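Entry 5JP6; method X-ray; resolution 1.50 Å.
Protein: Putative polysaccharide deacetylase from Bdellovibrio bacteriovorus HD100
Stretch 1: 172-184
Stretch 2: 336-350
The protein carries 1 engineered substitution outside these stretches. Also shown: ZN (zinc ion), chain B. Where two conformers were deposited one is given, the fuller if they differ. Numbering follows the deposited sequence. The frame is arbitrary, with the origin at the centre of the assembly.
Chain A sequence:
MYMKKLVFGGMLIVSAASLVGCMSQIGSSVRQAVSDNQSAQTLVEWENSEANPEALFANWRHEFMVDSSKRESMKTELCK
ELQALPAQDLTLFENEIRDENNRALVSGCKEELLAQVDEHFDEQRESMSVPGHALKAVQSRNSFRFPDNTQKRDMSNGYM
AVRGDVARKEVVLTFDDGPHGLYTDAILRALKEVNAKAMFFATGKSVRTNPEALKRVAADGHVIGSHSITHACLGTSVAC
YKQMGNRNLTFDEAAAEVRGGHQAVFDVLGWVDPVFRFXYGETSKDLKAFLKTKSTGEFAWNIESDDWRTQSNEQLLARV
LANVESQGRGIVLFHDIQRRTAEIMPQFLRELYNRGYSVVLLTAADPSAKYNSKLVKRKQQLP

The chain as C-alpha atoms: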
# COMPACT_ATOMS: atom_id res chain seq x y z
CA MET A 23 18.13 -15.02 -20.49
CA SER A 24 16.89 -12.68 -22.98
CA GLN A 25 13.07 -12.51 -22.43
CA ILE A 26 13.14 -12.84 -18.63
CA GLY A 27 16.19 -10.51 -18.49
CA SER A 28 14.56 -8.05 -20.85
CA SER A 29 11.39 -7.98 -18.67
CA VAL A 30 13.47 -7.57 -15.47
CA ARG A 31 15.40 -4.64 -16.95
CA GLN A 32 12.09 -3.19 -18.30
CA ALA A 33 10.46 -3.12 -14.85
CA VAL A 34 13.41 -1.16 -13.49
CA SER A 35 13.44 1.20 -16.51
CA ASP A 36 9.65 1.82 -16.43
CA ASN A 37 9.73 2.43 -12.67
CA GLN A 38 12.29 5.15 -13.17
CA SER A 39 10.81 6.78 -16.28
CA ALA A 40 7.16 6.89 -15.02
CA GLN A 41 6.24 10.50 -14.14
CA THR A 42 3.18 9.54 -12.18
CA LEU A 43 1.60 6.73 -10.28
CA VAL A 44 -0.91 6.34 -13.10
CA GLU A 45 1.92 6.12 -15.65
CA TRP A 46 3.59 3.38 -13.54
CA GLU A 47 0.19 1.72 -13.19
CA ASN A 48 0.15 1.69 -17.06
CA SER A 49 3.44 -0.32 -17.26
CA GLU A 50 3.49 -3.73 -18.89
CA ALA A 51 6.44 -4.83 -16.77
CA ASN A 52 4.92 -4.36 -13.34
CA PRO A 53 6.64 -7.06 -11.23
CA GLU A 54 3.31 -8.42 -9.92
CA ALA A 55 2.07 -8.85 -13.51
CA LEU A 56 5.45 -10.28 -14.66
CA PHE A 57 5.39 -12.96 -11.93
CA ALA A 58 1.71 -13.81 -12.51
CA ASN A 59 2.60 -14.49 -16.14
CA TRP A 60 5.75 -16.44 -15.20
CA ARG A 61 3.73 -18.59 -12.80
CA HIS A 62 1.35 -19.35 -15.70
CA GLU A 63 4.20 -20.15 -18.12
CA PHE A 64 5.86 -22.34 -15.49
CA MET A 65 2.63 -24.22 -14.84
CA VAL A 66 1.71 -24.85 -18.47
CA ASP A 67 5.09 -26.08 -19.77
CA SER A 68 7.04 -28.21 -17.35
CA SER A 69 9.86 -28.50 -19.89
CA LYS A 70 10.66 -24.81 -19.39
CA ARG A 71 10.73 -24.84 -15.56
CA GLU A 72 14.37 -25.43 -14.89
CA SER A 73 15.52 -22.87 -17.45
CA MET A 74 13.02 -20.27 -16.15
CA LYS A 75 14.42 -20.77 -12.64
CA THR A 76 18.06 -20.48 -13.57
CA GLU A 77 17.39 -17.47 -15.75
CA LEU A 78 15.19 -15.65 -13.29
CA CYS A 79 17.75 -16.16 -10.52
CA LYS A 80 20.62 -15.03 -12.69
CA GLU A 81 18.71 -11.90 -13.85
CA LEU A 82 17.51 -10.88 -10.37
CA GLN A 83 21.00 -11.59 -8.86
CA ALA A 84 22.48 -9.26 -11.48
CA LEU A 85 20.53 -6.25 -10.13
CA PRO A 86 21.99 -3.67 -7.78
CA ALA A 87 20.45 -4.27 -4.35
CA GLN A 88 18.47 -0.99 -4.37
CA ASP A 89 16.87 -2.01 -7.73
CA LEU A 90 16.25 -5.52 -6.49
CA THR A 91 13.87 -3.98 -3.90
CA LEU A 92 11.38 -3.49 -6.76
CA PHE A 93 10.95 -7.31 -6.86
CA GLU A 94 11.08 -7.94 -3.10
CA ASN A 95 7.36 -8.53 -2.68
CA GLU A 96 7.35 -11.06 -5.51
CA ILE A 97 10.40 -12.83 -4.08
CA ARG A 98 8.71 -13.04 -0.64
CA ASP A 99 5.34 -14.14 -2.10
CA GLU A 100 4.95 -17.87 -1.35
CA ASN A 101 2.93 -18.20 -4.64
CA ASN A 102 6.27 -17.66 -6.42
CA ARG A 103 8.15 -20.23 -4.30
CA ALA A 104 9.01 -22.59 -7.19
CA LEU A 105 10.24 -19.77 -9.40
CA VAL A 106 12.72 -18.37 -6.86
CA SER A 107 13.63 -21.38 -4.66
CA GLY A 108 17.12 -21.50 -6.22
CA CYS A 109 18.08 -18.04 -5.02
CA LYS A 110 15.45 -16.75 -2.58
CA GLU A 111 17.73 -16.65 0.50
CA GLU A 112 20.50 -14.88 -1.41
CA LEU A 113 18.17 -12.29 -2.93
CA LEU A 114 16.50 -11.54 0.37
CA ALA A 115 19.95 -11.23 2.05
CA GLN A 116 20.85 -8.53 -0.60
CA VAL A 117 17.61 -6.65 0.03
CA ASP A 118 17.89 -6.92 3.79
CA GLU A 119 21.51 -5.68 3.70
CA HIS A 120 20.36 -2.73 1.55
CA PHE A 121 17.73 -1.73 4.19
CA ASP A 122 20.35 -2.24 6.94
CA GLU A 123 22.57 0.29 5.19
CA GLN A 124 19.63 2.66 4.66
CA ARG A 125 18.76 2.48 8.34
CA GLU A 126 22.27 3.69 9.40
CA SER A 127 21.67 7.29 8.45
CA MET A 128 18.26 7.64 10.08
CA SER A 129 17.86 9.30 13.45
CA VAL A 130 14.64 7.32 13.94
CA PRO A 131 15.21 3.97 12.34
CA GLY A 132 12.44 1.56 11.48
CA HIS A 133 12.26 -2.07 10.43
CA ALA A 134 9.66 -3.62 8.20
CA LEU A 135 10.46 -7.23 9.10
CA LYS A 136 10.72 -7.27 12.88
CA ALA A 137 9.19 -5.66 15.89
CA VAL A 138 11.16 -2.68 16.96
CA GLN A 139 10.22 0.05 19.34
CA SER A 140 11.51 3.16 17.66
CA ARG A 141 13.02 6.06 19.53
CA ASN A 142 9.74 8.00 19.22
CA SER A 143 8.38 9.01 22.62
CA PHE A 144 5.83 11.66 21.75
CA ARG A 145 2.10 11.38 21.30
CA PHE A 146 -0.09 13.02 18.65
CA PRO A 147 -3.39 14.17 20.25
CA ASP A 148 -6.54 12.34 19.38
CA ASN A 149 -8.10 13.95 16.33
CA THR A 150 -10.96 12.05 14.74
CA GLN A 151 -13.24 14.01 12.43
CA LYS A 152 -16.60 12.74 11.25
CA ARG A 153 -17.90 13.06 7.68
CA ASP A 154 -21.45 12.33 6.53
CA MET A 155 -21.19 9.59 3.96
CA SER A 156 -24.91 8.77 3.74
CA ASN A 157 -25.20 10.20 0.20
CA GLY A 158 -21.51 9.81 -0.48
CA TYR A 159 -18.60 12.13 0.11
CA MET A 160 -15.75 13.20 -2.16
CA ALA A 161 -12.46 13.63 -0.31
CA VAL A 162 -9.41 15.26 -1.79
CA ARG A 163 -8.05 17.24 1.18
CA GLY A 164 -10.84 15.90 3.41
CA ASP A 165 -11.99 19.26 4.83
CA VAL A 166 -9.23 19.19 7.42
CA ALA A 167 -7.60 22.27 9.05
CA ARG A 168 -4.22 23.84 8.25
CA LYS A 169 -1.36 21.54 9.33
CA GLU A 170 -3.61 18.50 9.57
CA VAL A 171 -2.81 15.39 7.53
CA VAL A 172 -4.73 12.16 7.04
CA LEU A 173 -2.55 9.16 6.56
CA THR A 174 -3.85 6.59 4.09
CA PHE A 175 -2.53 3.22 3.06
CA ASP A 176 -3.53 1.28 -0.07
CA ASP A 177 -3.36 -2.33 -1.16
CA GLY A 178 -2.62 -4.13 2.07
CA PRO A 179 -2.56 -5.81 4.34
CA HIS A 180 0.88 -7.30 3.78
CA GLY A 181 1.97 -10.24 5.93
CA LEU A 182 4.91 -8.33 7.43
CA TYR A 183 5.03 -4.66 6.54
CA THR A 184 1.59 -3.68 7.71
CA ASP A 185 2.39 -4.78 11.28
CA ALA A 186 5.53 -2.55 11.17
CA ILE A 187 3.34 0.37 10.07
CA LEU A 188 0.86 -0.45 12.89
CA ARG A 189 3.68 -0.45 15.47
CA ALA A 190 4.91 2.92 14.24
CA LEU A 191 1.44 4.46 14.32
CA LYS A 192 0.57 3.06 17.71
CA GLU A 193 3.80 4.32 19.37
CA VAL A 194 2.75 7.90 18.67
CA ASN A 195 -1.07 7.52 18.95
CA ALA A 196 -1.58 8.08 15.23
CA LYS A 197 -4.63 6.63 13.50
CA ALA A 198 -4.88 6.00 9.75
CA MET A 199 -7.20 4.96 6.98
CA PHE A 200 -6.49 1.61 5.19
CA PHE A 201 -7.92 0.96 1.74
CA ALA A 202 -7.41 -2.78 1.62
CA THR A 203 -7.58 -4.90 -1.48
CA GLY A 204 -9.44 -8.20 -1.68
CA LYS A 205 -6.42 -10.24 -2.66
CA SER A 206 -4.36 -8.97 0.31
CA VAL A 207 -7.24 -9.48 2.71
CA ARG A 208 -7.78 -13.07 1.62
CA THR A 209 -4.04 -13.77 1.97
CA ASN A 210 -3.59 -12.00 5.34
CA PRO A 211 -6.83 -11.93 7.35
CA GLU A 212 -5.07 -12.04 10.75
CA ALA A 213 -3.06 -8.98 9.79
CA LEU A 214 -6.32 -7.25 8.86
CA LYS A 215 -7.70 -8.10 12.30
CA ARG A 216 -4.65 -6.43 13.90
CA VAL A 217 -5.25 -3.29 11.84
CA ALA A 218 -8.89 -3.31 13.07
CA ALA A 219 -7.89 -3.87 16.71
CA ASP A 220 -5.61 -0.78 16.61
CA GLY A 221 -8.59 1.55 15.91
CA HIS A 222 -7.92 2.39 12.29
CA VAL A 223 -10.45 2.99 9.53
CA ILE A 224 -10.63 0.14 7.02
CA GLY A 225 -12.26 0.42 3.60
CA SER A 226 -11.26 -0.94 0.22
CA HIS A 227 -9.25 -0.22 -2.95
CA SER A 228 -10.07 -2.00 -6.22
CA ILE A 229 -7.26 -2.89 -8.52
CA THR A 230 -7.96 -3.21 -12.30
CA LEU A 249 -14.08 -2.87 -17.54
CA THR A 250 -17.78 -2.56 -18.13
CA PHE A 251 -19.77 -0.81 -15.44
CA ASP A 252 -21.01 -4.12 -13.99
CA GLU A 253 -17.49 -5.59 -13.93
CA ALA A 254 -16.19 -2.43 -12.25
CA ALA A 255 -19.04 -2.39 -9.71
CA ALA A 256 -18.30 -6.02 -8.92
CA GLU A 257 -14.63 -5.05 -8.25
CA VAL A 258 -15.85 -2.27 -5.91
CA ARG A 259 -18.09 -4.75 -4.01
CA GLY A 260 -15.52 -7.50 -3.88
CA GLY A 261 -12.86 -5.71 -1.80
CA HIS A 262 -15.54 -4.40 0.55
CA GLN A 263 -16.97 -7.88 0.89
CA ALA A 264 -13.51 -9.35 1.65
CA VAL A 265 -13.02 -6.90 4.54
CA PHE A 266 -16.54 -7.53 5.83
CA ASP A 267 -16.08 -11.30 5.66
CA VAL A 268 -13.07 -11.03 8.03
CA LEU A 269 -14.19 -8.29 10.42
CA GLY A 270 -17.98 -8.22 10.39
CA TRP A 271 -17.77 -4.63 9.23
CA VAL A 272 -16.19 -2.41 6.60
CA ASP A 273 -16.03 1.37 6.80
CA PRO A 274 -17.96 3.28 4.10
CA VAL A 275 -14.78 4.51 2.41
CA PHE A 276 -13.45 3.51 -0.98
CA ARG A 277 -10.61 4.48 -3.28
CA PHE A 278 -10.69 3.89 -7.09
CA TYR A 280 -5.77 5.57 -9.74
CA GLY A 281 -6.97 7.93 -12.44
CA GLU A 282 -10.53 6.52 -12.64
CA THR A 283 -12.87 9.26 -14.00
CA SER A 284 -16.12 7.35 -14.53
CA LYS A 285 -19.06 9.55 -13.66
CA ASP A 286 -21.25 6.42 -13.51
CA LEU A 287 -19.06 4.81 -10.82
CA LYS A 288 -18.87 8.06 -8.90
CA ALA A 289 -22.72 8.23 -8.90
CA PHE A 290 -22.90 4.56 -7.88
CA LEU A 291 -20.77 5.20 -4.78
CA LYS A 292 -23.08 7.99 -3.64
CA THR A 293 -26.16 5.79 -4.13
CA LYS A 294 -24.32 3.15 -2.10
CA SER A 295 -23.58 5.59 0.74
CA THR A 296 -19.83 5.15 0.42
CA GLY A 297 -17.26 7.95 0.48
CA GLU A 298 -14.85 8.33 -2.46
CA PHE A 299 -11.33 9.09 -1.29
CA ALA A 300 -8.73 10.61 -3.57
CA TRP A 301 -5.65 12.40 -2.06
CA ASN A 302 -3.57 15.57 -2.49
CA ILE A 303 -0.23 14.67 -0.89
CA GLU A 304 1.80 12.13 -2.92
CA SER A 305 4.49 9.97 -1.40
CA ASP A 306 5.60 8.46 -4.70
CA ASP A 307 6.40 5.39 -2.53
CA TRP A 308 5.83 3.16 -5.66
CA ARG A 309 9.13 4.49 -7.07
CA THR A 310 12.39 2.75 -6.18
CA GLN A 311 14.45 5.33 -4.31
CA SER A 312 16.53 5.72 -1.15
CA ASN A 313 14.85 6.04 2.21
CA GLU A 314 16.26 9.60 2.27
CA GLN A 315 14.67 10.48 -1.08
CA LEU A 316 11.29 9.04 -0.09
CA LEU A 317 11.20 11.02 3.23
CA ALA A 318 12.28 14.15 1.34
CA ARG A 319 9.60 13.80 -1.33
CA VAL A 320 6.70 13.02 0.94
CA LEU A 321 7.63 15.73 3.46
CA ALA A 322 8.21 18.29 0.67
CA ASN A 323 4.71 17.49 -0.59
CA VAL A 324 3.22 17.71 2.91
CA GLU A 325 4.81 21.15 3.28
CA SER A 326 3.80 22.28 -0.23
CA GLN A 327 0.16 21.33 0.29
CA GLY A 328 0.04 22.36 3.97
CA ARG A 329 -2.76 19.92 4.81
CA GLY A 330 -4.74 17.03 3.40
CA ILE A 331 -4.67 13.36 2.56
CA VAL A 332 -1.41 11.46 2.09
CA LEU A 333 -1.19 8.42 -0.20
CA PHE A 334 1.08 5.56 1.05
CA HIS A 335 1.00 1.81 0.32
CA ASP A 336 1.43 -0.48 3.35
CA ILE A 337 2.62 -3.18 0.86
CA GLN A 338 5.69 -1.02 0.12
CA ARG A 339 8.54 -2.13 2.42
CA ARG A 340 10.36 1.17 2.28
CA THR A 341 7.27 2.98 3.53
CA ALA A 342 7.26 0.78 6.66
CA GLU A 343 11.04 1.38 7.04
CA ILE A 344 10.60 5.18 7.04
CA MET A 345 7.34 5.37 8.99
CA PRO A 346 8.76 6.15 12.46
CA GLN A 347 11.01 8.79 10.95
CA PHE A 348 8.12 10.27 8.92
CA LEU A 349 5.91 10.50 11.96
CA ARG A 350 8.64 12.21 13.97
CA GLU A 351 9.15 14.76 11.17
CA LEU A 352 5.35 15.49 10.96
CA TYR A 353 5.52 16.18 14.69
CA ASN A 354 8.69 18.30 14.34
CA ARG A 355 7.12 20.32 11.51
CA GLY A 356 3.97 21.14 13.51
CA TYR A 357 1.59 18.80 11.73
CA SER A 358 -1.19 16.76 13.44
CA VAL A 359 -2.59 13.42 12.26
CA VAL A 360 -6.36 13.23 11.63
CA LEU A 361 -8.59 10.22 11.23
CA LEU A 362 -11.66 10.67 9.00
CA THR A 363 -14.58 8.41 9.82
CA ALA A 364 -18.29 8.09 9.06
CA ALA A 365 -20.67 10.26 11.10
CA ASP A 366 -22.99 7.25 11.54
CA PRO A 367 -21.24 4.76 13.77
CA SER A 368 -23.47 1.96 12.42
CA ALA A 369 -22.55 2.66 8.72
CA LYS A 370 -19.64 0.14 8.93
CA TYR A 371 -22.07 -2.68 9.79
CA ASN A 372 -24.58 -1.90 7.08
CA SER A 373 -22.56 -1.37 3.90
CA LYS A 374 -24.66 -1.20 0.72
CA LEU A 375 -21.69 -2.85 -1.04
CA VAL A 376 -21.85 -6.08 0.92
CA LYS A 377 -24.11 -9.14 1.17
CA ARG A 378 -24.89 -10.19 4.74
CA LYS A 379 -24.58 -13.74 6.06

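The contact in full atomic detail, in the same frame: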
# COMPACT_ATOMS: atom_id res chain seq x y z
N VAL A 172 -4.07 13.45 6.91
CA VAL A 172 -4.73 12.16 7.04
C VAL A 172 -3.84 11.15 6.34
O VAL A 172 -3.50 11.30 5.18
CB VAL A 172 -6.12 12.15 6.36
CG1 VAL A 172 -6.84 10.83 6.55
CG2 VAL A 172 -6.99 13.28 6.84
N LEU A 173 -3.42 10.15 7.10
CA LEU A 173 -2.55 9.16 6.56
C LEU A 173 -3.33 7.96 6.01
O LEU A 173 -4.15 7.37 6.73
CB LEU A 173 -1.58 8.68 7.63
CG LEU A 173 -0.74 9.78 8.30
CD1 LEU A 173 0.25 9.14 9.24
CD2 LEU A 173 -0.05 10.70 7.28
N THR A 174 -3.13 7.65 4.73
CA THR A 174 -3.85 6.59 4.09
C THR A 174 -2.95 5.59 3.42
O THR A 174 -1.89 5.94 2.87
CB THR A 174 -4.94 7.14 3.13
OG1 THR A 174 -4.35 7.60 1.90
CG2 THR A 174 -5.75 8.23 3.75
N PHE A 175 -3.36 4.33 3.50
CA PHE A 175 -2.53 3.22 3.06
C PHE A 175 -3.34 2.30 2.16
O PHE A 175 -4.35 1.74 2.59
CB PHE A 175 -2.03 2.40 4.26
CG PHE A 175 -1.07 3.17 5.14
CD1 PHE A 175 0.27 3.20 4.87
CD2 PHE A 175 -1.55 3.88 6.22
CE1 PHE A 175 1.14 3.93 5.65
CE2 PHE A 175 -0.69 4.62 7.02
CZ PHE A 175 0.66 4.64 6.72
N ASP A 176 -2.87 2.15 0.92
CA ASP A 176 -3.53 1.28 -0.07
C ASP A 176 -2.86 -0.06 -0.25
O ASP A 176 -1.63 -0.16 -0.17
CB ASP A 176 -3.50 1.96 -1.45
CG ASP A 176 -4.49 3.08 -1.59
OD1 ASP A 176 -5.18 3.46 -0.62
OD2 ASP A 176 -4.59 3.59 -2.74
N ASP A 177 -3.71 -1.03 -0.57
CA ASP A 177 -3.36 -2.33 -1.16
C ASP A 177 -2.93 -3.43 -0.25
O ASP A 177 -2.66 -4.54 -0.71
CB ASP A 177 -2.37 -2.13 -2.29
CG ASP A 177 -2.99 -1.38 -3.41
OD1 ASP A 177 -4.24 -1.48 -3.55
OD2 ASP A 177 -2.32 -0.70 -4.12
N GLY A 178 -2.94 -3.15 1.04
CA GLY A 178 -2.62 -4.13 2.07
C GLY A 178 -3.87 -4.91 2.46
O GLY A 178 -4.93 -4.80 1.84
N PRO A 179 -3.76 -5.71 3.51
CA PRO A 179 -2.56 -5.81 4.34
C PRO A 179 -1.50 -6.72 3.76
O PRO A 179 -1.81 -7.72 3.09
CB PRO A 179 -3.11 -6.43 5.63
CG PRO A 179 -4.30 -7.21 5.19
CD PRO A 179 -4.88 -6.46 4.06
N HIS A 180 -0.24 -6.39 4.04
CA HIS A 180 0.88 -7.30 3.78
C HIS A 180 1.10 -8.18 5.02
O HIS A 180 0.71 -7.81 6.12
CB HIS A 180 2.15 -6.49 3.45
CG HIS A 180 3.29 -7.31 2.91
ND1 HIS A 180 4.29 -7.85 3.70
CD2 HIS A 180 3.54 -7.73 1.65
CE1 HIS A 180 5.12 -8.52 2.94
NE2 HIS A 180 4.68 -8.49 1.70
N GLY A 181 1.71 -9.35 4.83
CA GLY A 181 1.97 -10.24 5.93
C GLY A 181 3.01 -9.81 6.95
O GLY A 181 2.98 -10.30 8.08
N LEU A 182 3.90 -8.88 6.56
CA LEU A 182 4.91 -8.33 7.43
C LEU A 182 4.85 -6.83 7.58
O LEU A 182 4.89 -6.33 8.71
CB LEU A 182 6.31 -8.67 6.89
CG LEU A 182 6.71 -10.12 6.90
CD1 LEU A 182 8.04 -10.34 6.16
CD2 LEU A 182 6.79 -10.61 8.35
N TYR A 183 4.78 -6.10 6.46
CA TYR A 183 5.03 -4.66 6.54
C TYR A 183 3.93 -3.90 7.25
O TYR A 183 4.19 -2.86 7.89
CB TYR A 183 5.28 -4.03 5.18
CG TYR A 183 6.11 -4.83 4.19
CD1 TYR A 183 7.21 -5.60 4.56
CD2 TYR A 183 5.81 -4.73 2.84
CE1 TYR A 183 7.92 -6.32 3.61
CE2 TYR A 183 6.51 -5.43 1.89
CZ TYR A 183 7.58 -6.23 2.28
OH TYR A 183 8.25 -6.97 1.33
N THR A 184 2.71 -4.38 7.12
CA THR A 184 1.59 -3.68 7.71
C THR A 184 1.75 -3.63 9.24
O THR A 184 1.49 -2.60 9.85
CB THR A 184 0.25 -4.34 7.27
OG1 THR A 184 0.11 -4.21 5.86
CG2 THR A 184 -0.92 -3.66 7.97
N ASP A 336 0.85 0.29 2.23
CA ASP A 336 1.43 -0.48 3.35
C ASP A 336 2.07 -1.79 2.80
O ASP A 336 2.76 -2.48 3.55
CB ASP A 336 0.48 -0.72 4.54
CG ASP A 336 -0.82 -1.37 4.15
OD1 ASP A 336 -1.41 -0.92 3.14
OD2 ASP A 336 -1.27 -2.32 4.85
N ILE A 337 1.90 -2.08 1.52
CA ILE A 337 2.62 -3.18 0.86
C ILE A 337 4.01 -2.78 0.35
O ILE A 337 4.75 -3.62 -0.20
CB ILE A 337 1.79 -3.82 -0.28
CG1 ILE A 337 1.51 -2.83 -1.39
CG2 ILE A 337 0.48 -4.38 0.28
CD1 ILE A 337 1.05 -3.46 -2.67
N GLN A 338 4.39 -1.51 0.55
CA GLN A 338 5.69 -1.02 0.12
C GLN A 338 6.64 -1.08 1.34
O GLN A 338 6.47 -0.34 2.31
CB GLN A 338 5.60 0.42 -0.38
CG GLN A 338 6.86 0.89 -1.09
CD GLN A 338 7.05 0.18 -2.45
OE1 GLN A 338 6.17 0.19 -3.35
NE2 GLN A 338 8.14 -0.48 -2.57
N ARG A 339 7.64 -1.96 1.28
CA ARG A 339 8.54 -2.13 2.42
C ARG A 339 9.16 -0.83 2.86
O ARG A 339 9.21 -0.51 4.07
CB ARG A 339 9.62 -3.16 2.14
CG ARG A 339 10.63 -3.18 3.26
CD ARG A 339 11.52 -4.37 3.26
NE ARG A 339 12.42 -4.30 4.40
CZ ARG A 339 13.46 -5.09 4.60
NH1 ARG A 339 13.69 -6.08 3.77
NH2 ARG A 339 14.20 -4.92 5.67
N ARG A 340 9.60 -0.02 1.90
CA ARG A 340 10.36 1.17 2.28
C ARG A 340 9.49 2.15 3.06
O ARG A 340 9.99 2.85 3.92
CB ARG A 340 10.97 1.83 1.06
CG ARG A 340 12.01 2.88 1.38
CD ARG A 340 12.69 3.32 0.09
NE ARG A 340 13.21 2.24 -0.73
CZ ARG A 340 14.46 1.74 -0.70
NH1 ARG A 340 15.34 2.14 0.19
NH2 ARG A 340 14.82 0.83 -1.56
N THR A 341 8.20 2.15 2.77
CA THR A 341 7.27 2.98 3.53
C THR A 341 7.22 2.57 5.00
O THR A 341 7.23 3.44 5.90
CB THR A 341 5.90 2.96 2.86
OG1 THR A 341 6.02 3.52 1.55
CG2 THR A 341 4.83 3.73 3.67
N ALA A 342 7.20 1.26 5.26
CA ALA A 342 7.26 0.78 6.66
C ALA A 342 8.63 1.18 7.27
O ALA A 342 8.69 1.61 8.45
CB ALA A 342 7.02 -0.72 6.74
N GLU A 343 9.73 1.07 6.50
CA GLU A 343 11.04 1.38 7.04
C GLU A 343 11.15 2.84 7.47
O GLU A 343 11.88 3.13 8.41
CB GLU A 343 12.13 1.10 5.99
CG GLU A 343 12.29 -0.36 5.60
CD GLU A 343 13.06 -1.18 6.62
OE1 GLU A 343 13.89 -0.65 7.40
OE2 GLU A 343 12.88 -2.44 6.60
N ILE A 344 10.49 3.75 6.74
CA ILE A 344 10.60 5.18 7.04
C ILE A 344 9.47 5.71 7.94
O ILE A 344 9.50 6.89 8.31
CB ILE A 344 10.68 6.05 5.78
CG1 ILE A 344 9.38 6.01 4.95
CG2 ILE A 344 11.90 5.64 4.94
CD1 ILE A 344 9.06 7.32 4.29
N MET A 345 8.54 4.84 8.33
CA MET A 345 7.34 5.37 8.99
C MET A 345 7.64 6.05 10.34
O MET A 345 7.15 7.17 10.59
CB MET A 345 6.25 4.31 9.09
CG MET A 345 4.88 4.87 9.52
SD MET A 345 4.25 6.20 8.46
CE MET A 345 4.30 5.47 6.83
N PRO A 346 8.46 5.41 11.21
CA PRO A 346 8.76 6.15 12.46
C PRO A 346 9.41 7.52 12.23
O PRO A 346 9.04 8.50 12.86
CB PRO A 346 9.70 5.20 13.20
CG PRO A 346 9.31 3.84 12.70
CD PRO A 346 8.98 4.02 11.24
N GLN A 347 10.30 7.58 11.26
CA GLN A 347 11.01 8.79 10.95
C GLN A 347 10.03 9.86 10.38
O GLN A 347 10.07 11.06 10.72
CB GLN A 347 12.14 8.50 9.98
CG GLN A 347 13.02 9.72 9.74
CD GLN A 347 14.11 9.89 10.80
OE1 GLN A 347 14.94 9.03 10.93
NE2 GLN A 347 14.05 10.94 11.58
N PHE A 348 9.12 9.41 9.52
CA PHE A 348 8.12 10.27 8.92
C PHE A 348 7.23 10.89 9.99
O PHE A 348 6.95 12.08 9.97
CB PHE A 348 7.28 9.49 7.90
CG PHE A 348 6.12 10.25 7.35
CD1 PHE A 348 6.32 11.29 6.48
CD2 PHE A 348 4.81 9.97 7.74
CE1 PHE A 348 5.25 12.01 5.95
CE2 PHE A 348 3.75 10.70 7.24
CZ PHE A 348 3.97 11.71 6.35
N LEU A 349 6.75 10.04 10.89
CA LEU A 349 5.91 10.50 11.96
C LEU A 349 6.61 11.53 12.86
O LEU A 349 6.01 12.52 13.26
CB LEU A 349 5.36 9.31 12.74
CG LEU A 349 4.44 8.36 11.96
CD1 LEU A 349 4.22 7.05 12.71
CD2 LEU A 349 3.15 9.04 11.60
N ARG A 350 7.87 11.27 13.19
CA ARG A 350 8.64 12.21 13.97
C ARG A 350 8.78 13.54 13.24
O ARG A 350 8.62 14.60 13.85
CB ARG A 350 10.00 11.62 14.35
CG ARG A 350 10.95 12.57 15.11
CD ARG A 350 10.43 13.15 16.42
NE ARG A 350 11.18 14.34 16.86
CZ ARG A 350 12.28 14.34 17.60
NH1 ARG A 350 12.82 13.22 18.07
NH2 ARG A 350 12.85 15.50 17.91
ZN ZN B . -3.73 0.87 -5.27
O HOH W 1 -4.10 -1.11 2.86

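Strand 172-176 runs nearly antiparallel to helix 339-350 (157° between their directions, 11.7 Å apart at closest approach), a gap filled by side chains. Leu173 points toward the helix and packs CD1 against Leu349 CD2 (3.7 Å) and CD2 against the edge of the Phe348 ring at CE2 (3.8 Å). Two residues on, Phe175 points the same way; its ring edge meets Met345, CE1 to CE 3.7 Å. Asp176 faces away, but its backbone O accepts a weak hydrogen bond from Asp336 N (3.5 Å). Asp177 OD2 binds the zinc ion at 2.4 Å, while Asp177 CB lies 3.7 Å from Ile337 CD1. Gly178 leaves room for the Asp336 carboxylate: an ideal CB here would sit 2.1 Å from Asp336 OD2. A water bonds to Phe175 O (2.9 Å), Gly178 N (3.0 Å) and Asp336 OD1 (2.7 Å), tying the turn to this carboxylate. Pro179 follows a cis peptide bond. His180 N donates to Thr184 OG1 (2.9 Å), and that hydroxyl donates in turn to Asp336 OD2 at a short 2.5 Å, so the loop and the acid are linked in series. Tyr183 lays one ring face against Arg339 CB, 3.8 Å from the ring centroid, and its CB packs 4.1 Å from Ala342 CB. Arg339 NE is held by Glu343 OE2 in a salt bridge (2.9 Å).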